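Cellulose binding domain-containing protein (Clostridium clariflavum, PDB 4B96) probably binds cellulose through this family 3b carbohydrate-binding module, the C-terminal, calcium-binding domain of a longer protein of a biomass-sensing system. Local coordinates at residues 8-13 and 125-130; 27-32 and 93-98; 39-44 and 87-92; 51-56 and 107-112. All blocks are in the same frame, centred on the assembly; numbering follows the deposited sequence.

Contact 1 of 4, residues 8-13 and 125-130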
loop_
_atom_site.group_PDB
_atom_site.type_symbol
_atom_site.label_atom_id
_atom_site.label_comp_id
_atom_site.label_asym_id
_atom_site.label_seq_id
_atom_site.Cartn_x
_atom_site.Cartn_y
_atom_site.Cartn_z
ATOM N N LYS A 8 0.401 -10.019 6.805
ATOM C CA LYS A 8 -0.075 -9.751 8.168
ATOM C C LYS A 8 1.135 -9.732 9.086
ATOM O O LYS A 8 2.152 -10.315 8.760
ATOM C CB LYS A 8 -1.001 -10.888 8.652
ATOM C CG LYS A 8 -2.299 -11.069 7.865
ATOM C CD LYS A 8 -3.163 -12.187 8.545
ATOM C CE LYS A 8 -4.530 -12.304 7.924
ATOM N NZ LYS A 8 -5.342 -13.343 8.645
ATOM N N HIS A 9 1.039 -9.019 10.209
ATOM C CA HIS A 9 2.181 -8.872 11.096
ATOM C C HIS A 9 1.649 -8.972 12.504
ATOM O O HIS A 9 0.476 -8.599 12.764
ATOM C CB HIS A 9 2.806 -7.496 10.870
ATOM C CG HIS A 9 3.750 -7.043 11.944
ATOM N ND1 HIS A 9 4.874 -7.772 12.317
ATOM C CD2 HIS A 9 3.779 -5.894 12.687
ATOM C CE1 HIS A 9 5.540 -7.097 13.252
ATOM N NE2 HIS A 9 4.893 -5.961 13.498
ATOM N N TYR A 10 2.489 -9.457 13.411
ATOM C CA TYR A 10 2.153 -9.392 14.811
ATOM C C TYR A 10 3.401 -9.085 15.559
ATOM O O TYR A 10 4.449 -9.661 15.325
ATOM C CB TYR A 10 1.553 -10.732 15.342
ATOM C CG TYR A 10 1.277 -10.613 16.833
ATOM C CD1 TYR A 10 0.517 -9.532 17.323
ATOM C CD2 TYR A 10 1.806 -11.521 17.760
ATOM C CE1 TYR A 10 0.269 -9.363 18.662
ATOM C CE2 TYR A 10 1.542 -11.378 19.130
ATOM C CZ TYR A 10 0.787 -10.286 19.571
ATOM O OH TYR A 10 0.520 -10.090 20.917
ATOM N N ASN A 11 3.365 -8.125 16.473
ATOM C CA ASN A 11 4.562 -7.807 17.274
ATOM C C ASN A 11 4.354 -8.134 18.759
ATOM O O ASN A 11 3.633 -7.420 19.485
ATOM C CB ASN A 11 4.930 -6.317 17.135
ATOM C CG ASN A 11 6.406 -6.020 17.474
ATOM O OD1 ASN A 11 7.001 -6.666 18.364
ATOM N ND2 ASN A 11 7.012 -5.016 16.756
ATOM N N GLU A 12 5.015 -9.195 19.218
ATOM C CA GLU A 12 4.853 -9.714 20.556
ATOM C C GLU A 12 5.367 -8.758 21.611
ATOM O O GLU A 12 5.003 -8.878 22.766
ATOM C CB GLU A 12 5.632 -11.051 20.696
ATOM C CG GLU A 12 5.031 -12.189 19.881
ATOM C CD GLU A 12 5.455 -12.196 18.401
ATOM O OE1 GLU A 12 6.262 -11.358 17.975
ATOM O OE2 GLU A 12 4.980 -13.069 17.648
ATOM N N GLN A 13 6.249 -7.834 21.214
ATOM C CA GLN A 13 6.804 -6.830 22.121
ATOM C C GLN A 13 6.132 -5.494 21.910
ATOM O O GLN A 13 6.585 -4.685 21.063
ATOM C CB GLN A 13 8.305 -6.595 21.846
ATOM C CG GLN A 13 9.187 -7.848 21.786
ATOM C CD GLN A 13 9.542 -8.360 23.154
ATOM O OE1 GLN A 13 9.359 -7.659 24.147
ATOM N NE2 GLN A 13 10.055 -9.589 23.217
ATOM N N GLN A 125 0.968 -1.528 17.520
ATOM C CA GLN A 125 0.451 -1.697 18.883
ATOM C C GLN A 125 -1.045 -1.859 18.881
ATOM O O GLN A 125 -1.701 -1.453 17.937
ATOM C CB GLN A 125 0.665 -0.418 19.676
ATOM C CG GLN A 125 1.986 -0.267 20.190
ATOM C CD GLN A 125 2.048 0.945 21.068
ATOM O OE1 GLN A 125 1.720 2.055 20.624
ATOM N NE2 GLN A 125 2.446 0.749 22.319
ATOM N N GLY A 126 -1.567 -2.399 19.959
ATOM C CA GLY A 126 -3.007 -2.440 20.193
ATOM C C GLY A 126 -3.700 -3.643 19.593
ATOM O O GLY A 126 -4.883 -3.691 19.637
ATOM N N ASN A 127 -2.980 -4.597 19.000
ATOM C CA ASN A 127 -3.647 -5.791 18.432
ATOM C C ASN A 127 -3.207 -7.061 19.197
ATOM O O ASN A 127 -2.265 -7.026 19.985
ATOM C CB ASN A 127 -3.396 -5.944 16.918
ATOM C CG ASN A 127 -1.932 -6.210 16.612
ATOM O OD1 ASN A 127 -1.053 -5.857 17.450
ATOM N ND2 ASN A 127 -1.634 -6.873 15.434
ATOM N N SER A 128 -3.928 -8.160 19.029
ATOM C CA SER A 128 -3.601 -9.307 19.856
ATOM C C SER A 128 -3.230 -10.531 19.028
ATOM O O SER A 128 -2.932 -11.585 19.602
ATOM C CB SER A 128 -4.741 -9.629 20.806
ATOM O OG SER A 128 -5.866 -10.041 20.048
ATOM N N THR A 129 -3.254 -10.380 17.700
ATOM C CA THR A 129 -2.808 -11.440 16.813
ATOM C C THR A 129 -2.447 -10.860 15.462
ATOM O O THR A 129 -2.424 -9.638 15.308
ATOM C CB THR A 129 -3.868 -12.500 16.613
ATOM O OG1 THR A 129 -3.264 -13.661 15.949
ATOM C CG2 THR A 129 -5.079 -11.841 15.830
ATOM N N PHE A 130 -2.131 -11.730 14.504
ATOM C CA PHE A 130 -1.607 -11.269 13.198
ATOM C C PHE A 130 -2.731 -10.501 12.482
ATOM O O PHE A 130 -3.867 -10.987 12.451
ATOM C CB PHE A 130 -1.185 -12.485 12.352
ATOM C CG PHE A 130 0.126 -13.035 12.755
ATOM C CD1 PHE A 130 0.205 -13.966 13.749
ATOM C CD2 PHE A 130 1.293 -12.544 12.176
ATOM C CE1 PHE A 130 1.450 -14.473 14.181
ATOM C CE2 PHE A 130 2.561 -13.048 12.585
ATOM C CZ PHE A 130 2.621 -14.005 13.598
HETATM O O HOH W 1 1.439 -6.074 16.535
#
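Two hydrogen bonds grip the oxygen of water 1, the polar atom that ties the segments together: it accepts from Asn11 N at 2.8 Å and donates to Asn127 OD1 at 2.7 Å. Asn127 holds its amide there with CG in the crowded position between backbone N and carbonyl carbon (chi1 65°), while its ND2 bonds to Ser131 OG, so both ends are occupied and its rotation is fixed. The rest of the contact is mostly aromatic. Tyr10 CB stands almost exactly over the middle of the Phe130 ring, 3.5 Å from its centroid and 6° off the normal, a well-centred CH-pi contact. The Tyr10 ring then turns its edge toward that ring in a T-shaped pair, with centroids 5.9 Å apart and planes at 60°. Thr129 CA lies over one face of Tyr10, toward its rim, 4.2 Å from the centroid, and Glu12 N lies above the opposite face. Phe130 CA also points its hydrogen at His9 O over 3.4 Å, and its ring meets Phe104 and Trp102 of strand 100-109, in the same sheet. Within 8-13, Asn11 OD1 accepts from Gln13 N, closing an Asx turn as the chain leaves strand 5-9. Together these contacts pack the loop leading into strand 131-132 against the end of strand 5-9, in one sheet of the beta sandwich characteristic of family 3 modules.

Contact 2 of 4, residues 27-32 and 93-98; sequences IENTGN and GSIPPG
Ile27, still within strand 20-29, opens the contact with its CG2 branch, which is anti to the backbone N and meets Ile95 CD1 at 3.6 Å; the two side chains cross at about a right angle, methyl to methyl. Glu28 faces the other way, and the next inward residue, Asn29, carries most of the polar contact. Its CG lies anti to the backbone N (chi1 -178°), which sets CB against Ile95 CG2 at 3.7 Å and sends the amide across to the other segment. There ND2 donates to Ile95 O at 2.9 Å; the acceptor lies in the amide plane, but the donor stands 48° out of the carbonyl plane, so the carbonyl is met from above. ND2 also bonds to Ser33 O. The other end of the amide, OD1, accepts in its carbonyl plane from Gly31 N at 2.9 Å, an Asx turn that bends the chain away from the strand. The backbone O of Asn29 receives Gly98 N at 3.1 Å. Past this bend, Gly31 O touches Pro97 CB at 3.4 Å, and Asn32 O lies 3.7 Å from Pro97 CG, so the proline ring rests against the backbone of Gly31 and Asn32. Pro96 and Pro97 have no N-H to give, so the polar link between the segments rests on Asn29, whose amide donates and whose backbone O accepts, while OD1 shapes the turn.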
loop_
_atom_site.group_PDB
_atom_site.type_symbol
_atom_site.label_atom_id
_atom_site.label_comp_id
_atom_site.label_asym_id
_atom_site.label_seq_id
_atom_site.Cartn_x
_atom_site.Cartn_y
_atom_site.Cartn_z
ATOM N N ILE A 27 2.971 -14.043 4.914
ATOM C CA ILE A 27 2.624 -13.638 3.559
ATOM C C ILE A 27 1.596 -14.621 3.113
ATOM O O ILE A 27 1.861 -15.826 3.113
ATOM C CB ILE A 27 3.770 -13.801 2.586
ATOM C CG1 ILE A 27 4.969 -12.948 2.978
ATOM C CG2 ILE A 27 3.306 -13.487 1.128
ATOM C CD1 ILE A 27 6.131 -13.230 2.105
ATOM N N GLU A 28 0.443 -14.113 2.713
ATOM C CA GLU A 28 -0.635 -14.928 2.208
ATOM C C GLU A 28 -0.578 -14.909 0.671
ATOM O O GLU A 28 -0.343 -13.854 0.053
ATOM C CB GLU A 28 -1.981 -14.373 2.699
ATOM C CG GLU A 28 -2.156 -14.348 4.215
ATOM C CD GLU A 28 -3.603 -14.031 4.655
ATOM O OE1 GLU A 28 -4.265 -13.228 3.977
ATOM O OE2 GLU A 28 -4.087 -14.583 5.671
ATOM N N ASN A 29 -0.785 -16.078 0.052
ATOM C CA ASN A 29 -0.870 -16.180 -1.411
ATOM C C ASN A 29 -2.345 -16.188 -1.796
ATOM O O ASN A 29 -3.023 -17.181 -1.597
ATOM C CB ASN A 29 -0.173 -17.456 -1.908
ATOM C CG ASN A 29 -0.185 -17.593 -3.416
ATOM O OD1 ASN A 29 -0.951 -16.911 -4.138
ATOM N ND2 ASN A 29 0.661 -18.513 -3.919
ATOM N N THR A 30 -2.841 -15.077 -2.343
ATOM C CA THR A 30 -4.256 -14.972 -2.717
ATOM C C THR A 30 -4.492 -15.219 -4.191
ATOM O O THR A 30 -5.611 -15.040 -4.682
ATOM C CB THR A 30 -4.812 -13.570 -2.405
ATOM O OG1 THR A 30 -4.009 -12.579 -3.085
ATOM C CG2 THR A 30 -4.765 -13.294 -0.904
ATOM N N GLY A 31 -3.472 -15.650 -4.937
ATOM C CA GLY A 31 -3.716 -15.956 -6.362
ATOM C C GLY A 31 -3.748 -17.454 -6.703
ATOM O O GLY A 31 -3.961 -18.281 -5.826
ATOM N N ASN A 32 -3.584 -17.806 -7.980
ATOM C CA ASN A 32 -3.715 -19.192 -8.415
ATOM C C ASN A 32 -2.420 -19.878 -8.807
ATOM O O ASN A 32 -2.459 -21.003 -9.315
ATOM C CB ASN A 32 -4.696 -19.303 -9.563
ATOM C CG ASN A 32 -6.010 -18.642 -9.237
ATOM O OD1 ASN A 32 -6.577 -18.849 -8.149
ATOM N ND2 ASN A 32 -6.475 -17.781 -10.138
ATOM N N GLY A 93 11.919 -21.454 -0.941
ATOM C CA GLY A 93 10.555 -21.330 -0.431
ATOM C C GLY A 93 9.583 -21.033 -1.544
ATOM O O GLY A 93 9.858 -20.205 -2.428
ATOM N N SER A 94 8.441 -21.724 -1.539
ATOM C CA SER A 94 7.479 -21.524 -2.602
ATOM C C SER A 94 6.094 -21.535 -1.949
ATOM O O SER A 94 5.729 -22.525 -1.314
ATOM C CB SER A 94 7.640 -22.674 -3.603
ATOM O OG SER A 94 6.752 -22.507 -4.688
ATOM N N ILE A 95 5.323 -20.442 -2.039
ATOM C CA ILE A 95 4.035 -20.460 -1.351
ATOM C C ILE A 95 2.952 -21.002 -2.254
ATOM O O ILE A 95 2.696 -20.428 -3.286
ATOM C CB ILE A 95 3.564 -19.065 -0.889
ATOM C CG1 ILE A 95 4.714 -18.278 -0.246
ATOM C CG2 ILE A 95 2.362 -19.204 0.092
ATOM C CD1 ILE A 95 4.264 -16.861 0.301
ATOM N N PRO A 96 2.289 -22.100 -1.837
ATOM C CA PRO A 96 1.189 -22.634 -2.639
ATOM C C PRO A 96 0.007 -21.651 -2.673
ATOM O O PRO A 96 -0.274 -20.973 -1.687
ATOM C CB PRO A 96 0.780 -23.906 -1.881
ATOM C CG PRO A 96 2.033 -24.314 -1.115
ATOM C CD PRO A 96 2.639 -22.965 -0.697
ATOM N N PRO A 97 -0.682 -21.600 -3.807
ATOM C CA PRO A 97 -1.931 -20.837 -3.907
ATOM C C PRO A 97 -2.909 -21.209 -2.772
ATOM O O PRO A 97 -3.151 -22.411 -2.545
ATOM C CB PRO A 97 -2.523 -21.272 -5.249
ATOM C CG PRO A 97 -1.568 -22.145 -5.900
ATOM C CD PRO A 97 -0.384 -22.400 -5.005
ATOM N N GLY A 98 -3.458 -20.196 -2.094
ATOM C CA GLY A 98 -4.406 -20.450 -1.031
ATOM C C GLY A 98 -3.656 -20.740 0.274
ATOM O O GLY A 98 -4.255 -21.001 1.302
#

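Contact 3 of 4, residues 39-44 and 87-92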
loop_
_atom_site.group_PDB
_atom_site.type_symbol
_atom_site.label_atom_id
_atom_site.label_comp_id
_atom_site.label_asym_id
_atom_site.label_seq_id
_atom_site.Cartn_x
_atom_site.Cartn_y
_atom_site.Cartn_z
ATOM N N ASN A 39 12.300 -14.475 -5.079
ATOM C CA ASN A 39 12.173 -13.151 -5.669
ATOM C C ASN A 39 11.490 -12.143 -4.759
ATOM O O ASN A 39 11.125 -11.057 -5.217
ATOM C CB ASN A 39 11.386 -13.245 -6.961
ATOM C CG ASN A 39 12.079 -14.079 -7.996
ATOM O OD1 ASN A 39 13.306 -14.087 -8.093
ATOM N ND2 ASN A 39 11.294 -14.793 -8.779
ATOM N N VAL A 40 11.339 -12.487 -3.479
ATOM C CA VAL A 40 10.553 -11.689 -2.568
ATOM C C VAL A 40 11.389 -11.065 -1.485
ATOM O O VAL A 40 12.201 -11.727 -0.869
ATOM C CB VAL A 40 9.445 -12.557 -1.923
ATOM C CG1 VAL A 40 8.756 -11.848 -0.762
ATOM C CG2 VAL A 40 8.432 -12.964 -3.008
ATOM N N LYS A 41 11.212 -9.765 -1.261
ATOM C CA LYS A 41 11.836 -9.082 -0.120
ATOM C C LYS A 41 10.738 -8.510 0.775
ATOM O O LYS A 41 9.703 -7.976 0.276
ATOM C CB LYS A 41 12.639 -7.876 -0.670
ATOM C CG LYS A 41 13.855 -8.274 -1.418
ATOM C CD LYS A 41 14.491 -7.104 -2.154
ATOM C CE LYS A 41 15.611 -7.667 -3.090
ATOM N NZ LYS A 41 16.528 -6.603 -3.642
ATOM N N VAL A 42 10.969 -8.520 2.080
ATOM C CA VAL A 42 10.015 -7.930 3.002
ATOM C C VAL A 42 10.785 -6.936 3.865
ATOM O O VAL A 42 11.910 -7.261 4.316
ATOM C CB VAL A 42 9.375 -9.028 3.887
ATOM C CG1 VAL A 42 8.325 -8.459 4.875
ATOM C CG2 VAL A 42 8.707 -10.097 3.007
ATOM N N ARG A 43 10.205 -5.733 4.097
ATOM C CA ARG A 43 10.918 -4.722 4.882
ATOM C C ARG A 43 10.181 -4.309 6.125
ATOM O O ARG A 43 8.983 -4.060 6.055
ATOM C CB ARG A 43 11.189 -3.464 4.046
ATOM C CG ARG A 43 12.236 -3.751 2.937
ATOM C CD ARG A 43 12.445 -2.522 2.058
ATOM N NE ARG A 43 13.322 -2.955 0.968
ATOM C CZ ARG A 43 13.687 -2.207 -0.066
ATOM N NH1 ARG A 43 13.248 -0.975 -0.185
ATOM N NH2 ARG A 43 14.489 -2.711 -0.995
ATOM N N TYR A 44 10.918 -4.208 7.236
ATOM C CA TYR A 44 10.418 -3.680 8.502
ATOM C C TYR A 44 11.194 -2.379 8.746
ATOM O O TYR A 44 12.429 -2.383 8.870
ATOM C CB TYR A 44 10.683 -4.682 9.620
ATOM C CG TYR A 44 10.064 -4.235 10.954
ATOM C CD1 TYR A 44 10.702 -3.263 11.752
ATOM C CD2 TYR A 44 8.824 -4.755 11.385
ATOM C CE1 TYR A 44 10.102 -2.832 12.959
ATOM C CE2 TYR A 44 8.202 -4.340 12.588
ATOM C CZ TYR A 44 8.858 -3.390 13.377
ATOM O OH TYR A 44 8.283 -2.924 14.536
ATOM N N GLU A 87 15.664 -5.841 5.888
ATOM C CA GLU A 87 15.141 -6.553 4.758
ATOM C C GLU A 87 15.304 -8.072 4.904
ATOM O O GLU A 87 16.453 -8.606 5.028
ATOM C CB GLU A 87 15.890 -6.112 3.514
ATOM C CG GLU A 87 15.267 -6.752 2.262
ATOM C CD GLU A 87 15.764 -6.052 1.023
ATOM O OE1 GLU A 87 15.141 -5.020 0.592
ATOM O OE2 GLU A 87 16.803 -6.528 0.485
ATOM N N VAL A 88 14.180 -8.763 4.873
ATOM C CA VAL A 88 14.151 -10.229 4.954
ATOM C C VAL A 88 14.040 -10.810 3.528
ATOM O O VAL A 88 13.179 -10.387 2.762
ATOM C CB VAL A 88 12.957 -10.709 5.795
ATOM C CG1 VAL A 88 12.905 -12.265 5.841
ATOM C CG2 VAL A 88 13.085 -10.147 7.272
ATOM N N THR A 89 14.909 -11.768 3.202
ATOM C CA THR A 89 14.894 -12.416 1.913
ATOM C C THR A 89 14.976 -13.927 2.174
ATOM O O THR A 89 15.155 -14.347 3.325
ATOM C CB THR A 89 16.104 -11.984 1.050
ATOM O OG1 THR A 89 17.311 -12.156 1.809
ATOM C CG2 THR A 89 15.981 -10.490 0.604
ATOM N N PHE A 90 14.800 -14.721 1.112
ATOM C CA PHE A 90 14.674 -16.181 1.212
ATOM C C PHE A 90 15.551 -16.820 0.209
ATOM O O PHE A 90 15.490 -16.441 -0.962
ATOM C CB PHE A 90 13.229 -16.580 0.900
ATOM C CG PHE A 90 12.276 -15.931 1.823
ATOM C CD1 PHE A 90 11.769 -14.641 1.532
ATOM C CD2 PHE A 90 11.942 -16.550 3.021
ATOM C CE1 PHE A 90 10.892 -13.977 2.420
ATOM C CE2 PHE A 90 11.064 -15.894 3.930
ATOM C CZ PHE A 90 10.514 -14.613 3.603
ATOM N N GLU A 91 16.295 -17.843 0.622
ATOM C CA GLU A 91 17.116 -18.607 -0.311
ATOM C C GLU A 91 16.293 -19.678 -0.954
ATOM O O GLU A 91 16.685 -20.234 -1.969
ATOM C CB GLU A 91 18.268 -19.301 0.429
ATOM C CG GLU A 91 19.190 -18.352 1.162
ATOM C CD GLU A 91 20.273 -17.770 0.279
ATOM O OE1 GLU A 91 20.059 -17.710 -0.958
ATOM O OE2 GLU A 91 21.347 -17.383 0.818
ATOM N N LYS A 92 15.174 -20.019 -0.329
ATOM C CA LYS A 92 14.334 -21.119 -0.800
ATOM C C LYS A 92 12.935 -20.960 -0.228
ATOM O O LYS A 92 12.762 -20.409 0.872
ATOM C CB LYS A 92 14.907 -22.477 -0.328
ATOM C CG LYS A 92 14.241 -23.634 -1.010
ATOM C CD LYS A 92 14.052 -24.857 -0.088
ATOM C CE LYS A 92 12.971 -24.575 0.968
ATOM N NZ LYS A 92 12.368 -25.830 1.451
HETATM O O HOH W 2 14.211 -13.431 -1.440
HETATM O O HOH W 3 17.733 -4.975 -1.592
#
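Glu87, the most deeply engaged side chain of the contact, rises between Lys41 and Arg43 and fills the hollow between them. Its CG is anti to the backbone N (chi1 -175°), and the extended chain lies alongside Arg43, pointing the same way. Arg43 grips it side-on: NE at 2.8 Å and NH2 at 2.9 Å both donate to Glu87 OE1, NE to the anti lone pair and NH2 nearly along the C-O axis. Guanidinium and carboxylate are nearly coplanar, with planes 20° apart. From the other flank the Lys41 chain crosses obliquely, its CD 3.5 Å from Glu87 OE1, while water 3 joins Lys41 NZ to Glu87 OE2; NZ itself forms a salt bridge with Asp142. These positive groups would favour a charged carboxylate in this buried place. Thr89 CG2 continues the row, packed 3.7 Å from Lys41 CG. On the opposite face Val42 and Val88, an antiparallel hydrogen-bonded pair, sit beside each other, CB to CB 4.4 Å. The Phe90 ring comes edge-on next to them, its CE1 4.4 Å from Val40 CG1 and 4.5 Å from Val42 CG2, and water 2 bridges Val40 O and Phe90 N. Arg43 adds cation-pi contacts with Tyr85 and Tyr139. Strand 40-47 lies between 83-90 and 136-140, strand 69-75 flanks 83-90, and the Val42 and Phe90 side chains press on Phe25 of the facing strand 20-29.

Contact 4 of 4, residues 51-56 and 107-112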
loop_
_atom_site.group_PDB
_atom_site.type_symbol
_atom_site.label_atom_id
_atom_site.label_comp_id
_atom_site.label_asym_id
_atom_site.label_seq_id
_atom_site.Cartn_x
_atom_site.Cartn_y
_atom_site.Cartn_z
ATOM N N LYS A 51 24.760 0.536 15.284
ATOM C CA LYS A 51 25.221 -0.015 14.009
ATOM C C LYS A 51 25.098 -1.568 13.883
ATOM O O LYS A 51 24.637 -2.079 12.845
ATOM C CB LYS A 51 26.629 0.463 13.683
ATOM C CG LYS A 51 27.291 -0.187 12.451
ATOM C CD LYS A 51 26.611 0.185 11.115
ATOM C CE LYS A 51 26.502 1.710 10.864
ATOM N NZ LYS A 51 25.269 2.032 10.013
ATOM N N ASN A 52 25.387 -2.297 14.955
ATOM C CA ASN A 52 25.491 -3.778 14.908
ATOM C C ASN A 52 24.197 -4.475 15.378
ATOM O O ASN A 52 24.007 -4.744 16.569
ATOM C CB ASN A 52 26.649 -4.200 15.781
ATOM C CG ASN A 52 27.024 -5.675 15.583
ATOM O OD1 ASN A 52 26.386 -6.389 14.781
ATOM N ND2 ASN A 52 28.052 -6.127 16.305
ATOM N N ILE A 53 23.301 -4.735 14.439
ATOM C CA ILE A 53 22.028 -5.374 14.735
ATOM C C ILE A 53 22.104 -6.886 14.382
ATOM O O ILE A 53 22.616 -7.273 13.339
ATOM C CB ILE A 53 20.956 -4.734 13.878
ATOM C CG1 ILE A 53 20.846 -3.239 14.196
ATOM C CG2 ILE A 53 19.574 -5.439 14.089
ATOM C CD1 ILE A 53 20.480 -2.953 15.651
ATOM N N ASN A 54 21.645 -7.748 15.276
ATOM C CA ASN A 54 21.658 -9.173 15.038
ATOM C C ASN A 54 20.243 -9.639 14.622
ATOM O O ASN A 54 19.242 -9.042 15.015
ATOM C CB ASN A 54 22.159 -9.895 16.285
ATOM C CG ASN A 54 23.633 -9.599 16.559
ATOM O OD1 ASN A 54 24.395 -9.332 15.628
ATOM N ND2 ASN A 54 24.023 -9.606 17.813
ATOM N N PHE A 55 20.174 -10.683 13.818
ATOM C CA PHE A 55 18.915 -11.087 13.194
ATOM C C PHE A 55 18.696 -12.547 13.597
ATOM O O PHE A 55 19.631 -13.356 13.526
ATOM C CB PHE A 55 19.117 -10.992 11.679
ATOM C CG PHE A 55 17.993 -11.575 10.872
ATOM C CD1 PHE A 55 16.816 -10.885 10.769
ATOM C CD2 PHE A 55 18.171 -12.769 10.163
ATOM C CE1 PHE A 55 15.758 -11.380 10.007
ATOM C CE2 PHE A 55 17.144 -13.280 9.368
ATOM C CZ PHE A 55 15.921 -12.555 9.288
ATOM N N ALA A 56 17.515 -12.883 14.080
ATOM C CA ALA A 56 17.255 -14.281 14.512
ATOM C C ALA A 56 15.933 -14.700 13.884
ATOM O O ALA A 56 15.032 -13.889 13.821
ATOM C CB ALA A 56 17.181 -14.370 16.011
ATOM N N ILE A 107 14.985 -8.823 15.674
ATOM C CA ILE A 107 16.325 -8.226 15.658
ATOM C C ILE A 107 16.656 -7.648 17.058
ATOM O O ILE A 107 15.746 -7.242 17.794
ATOM C CB ILE A 107 16.424 -7.067 14.622
ATOM C CG1 ILE A 107 15.319 -6.028 14.852
ATOM C CG2 ILE A 107 16.436 -7.636 13.203
ATOM C CD1 ILE A 107 15.448 -4.760 13.956
ATOM N N THR A 108 17.935 -7.625 17.408
ATOM C CA THR A 108 18.381 -7.173 18.727
ATOM C C THR A 108 19.645 -6.373 18.451
ATOM O O THR A 108 20.289 -6.581 17.424
ATOM C CB THR A 108 18.732 -8.416 19.619
ATOM O OG1 THR A 108 19.626 -9.291 18.887
ATOM C CG2 THR A 108 17.451 -9.216 19.955
ATOM N N ARG A 109 20.002 -5.467 19.347
ATOM C CA ARG A 109 21.304 -4.824 19.284
ATOM C C ARG A 109 22.314 -5.830 19.812
ATOM O O ARG A 109 22.061 -6.536 20.819
ATOM C CB ARG A 109 21.356 -3.577 20.180
ATOM C CG ARG A 109 20.388 -2.488 19.730
ATOM C CD ARG A 109 20.563 -1.341 20.709
ATOM N NE ARG A 109 19.895 -0.142 20.222
ATOM C CZ ARG A 109 20.027 1.046 20.826
ATOM N NH1 ARG A 109 20.755 1.147 21.950
ATOM N NH2 ARG A 109 19.426 2.141 20.314
ATOM N N ASP A 110 23.477 -5.873 19.177
ATOM C CA ASP A 110 24.520 -6.793 19.599
ATOM C C ASP A 110 24.935 -6.549 21.042
ATOM O O ASP A 110 25.412 -7.476 21.714
ATOM C CB ASP A 110 25.749 -6.629 18.719
ATOM C CG ASP A 110 26.797 -7.692 18.991
ATOM O OD1 ASP A 110 26.565 -8.893 18.723
ATOM O OD2 ASP A 110 27.860 -7.325 19.478
ATOM N N ASP A 111 24.786 -5.327 21.549
ATOM C CA ASP A 111 25.091 -5.167 22.979
ATOM C C ASP A 111 23.897 -5.383 23.919
ATOM O O ASP A 111 24.011 -5.131 25.107
ATOM C CB ASP A 111 25.723 -3.806 23.264
ATOM C CG ASP A 111 24.734 -2.636 23.053
ATOM O OD1 ASP A 111 23.573 -2.843 22.604
ATOM O OD2 ASP A 111 25.139 -1.507 23.402
ATOM N N TRP A 112 22.749 -5.800 23.383
ATOM C CA TRP A 112 21.581 -6.093 24.214
ATOM C C TRP A 112 21.000 -4.870 24.931
ATOM O O TRP A 112 20.197 -5.010 25.839
ATOM C CB TRP A 112 21.917 -7.185 25.234
ATOM C CG TRP A 112 22.158 -8.487 24.583
ATOM C CD1 TRP A 112 23.375 -9.108 24.333
ATOM C CD2 TRP A 112 21.149 -9.339 24.046
ATOM N NE1 TRP A 112 23.160 -10.306 23.677
ATOM C CE2 TRP A 112 21.809 -10.472 23.485
ATOM C CE3 TRP A 112 19.747 -9.253 23.980
ATOM C CZ2 TRP A 112 21.110 -11.523 22.879
ATOM C CZ3 TRP A 112 19.056 -10.293 23.379
ATOM C CH2 TRP A 112 19.744 -11.428 22.837
HETATM O O HOH W 4 27.470 -9.438 16.117
HETATM O O HOH W 5 22.074 -9.682 20.125
#
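Strands 53-56 and 107-109 run antiparallel, their axes 151° apart, with Asn54 and Thr108 as the hydrogen-bonded pair: Asn54 N donates to Thr108 O at 2.8 Å, almost along the C=O axis, and Thr108 N returns a bond to Asn54 O. Asp110 N extends the pairing to Asn52 O at 2.9 Å, at the start of the type I turn from Arg109 to Trp112. Beside it, Asn54 ND2 bonds to Asp110 OD1 at 2.8 Å, straight (170° at the hydrogen), in the amide plane and onto the anti lone pair; amide and carboxylate stand nearly perpendicular. The Asn52 amide instead stacks flat over the same carboxylate, planes 20° apart, with ND2 3.4 Å from Asp110 CG. Water 4 donates to Asn54 OD1 and Asp110 OD1, and water 5 accepts from Asn54 ND2, so the Asn54 amide is held at both ends. On the other face Ile53 CG2 fits against Ile107 CB at 3.6 Å. The Phe55 ring presents its edge to Ile107 CG2, CD1 lying 4.1 Å away. Arg109 lies extended past Ile53 and ends in a salt bridge with Asp48. In the sheet, strand 53-60 is outermost and 100-109 separates it from 20-29. Phe55 and Ile107 both meet Trp23 of that strand and also reach Leu86 of strand 83-90, joining the two sheets of the sandwich.

Contacts 1, 2 and 4 reach the five-stranded sheet containing strands 5-9, 20-29 and 100-109, contact 2 through strand 20-29 only, whereas contact 3 lies in the opposing sheet. Contact 3 meets contact 2 where Ile27 CD1 packs 4.1 Å from Val40 CG1, and contact 4 where Val88 CG2 lies 4.0 Å from Phe55 CE1; Tyr44 also touches His9 and Asn11 of contact 1. A long, weak ion pair, Lys8 NZ to Glu28 OE2 at 3.5 Å, joins contacts 1 and 2. Contact 4 is nearest the calcium bound by Lys47, Asn116, Asp119 and Asp120: the side chain of Arg109 is about 7 Å from the ion and that of His9, in contact 1, about 13 Å from it.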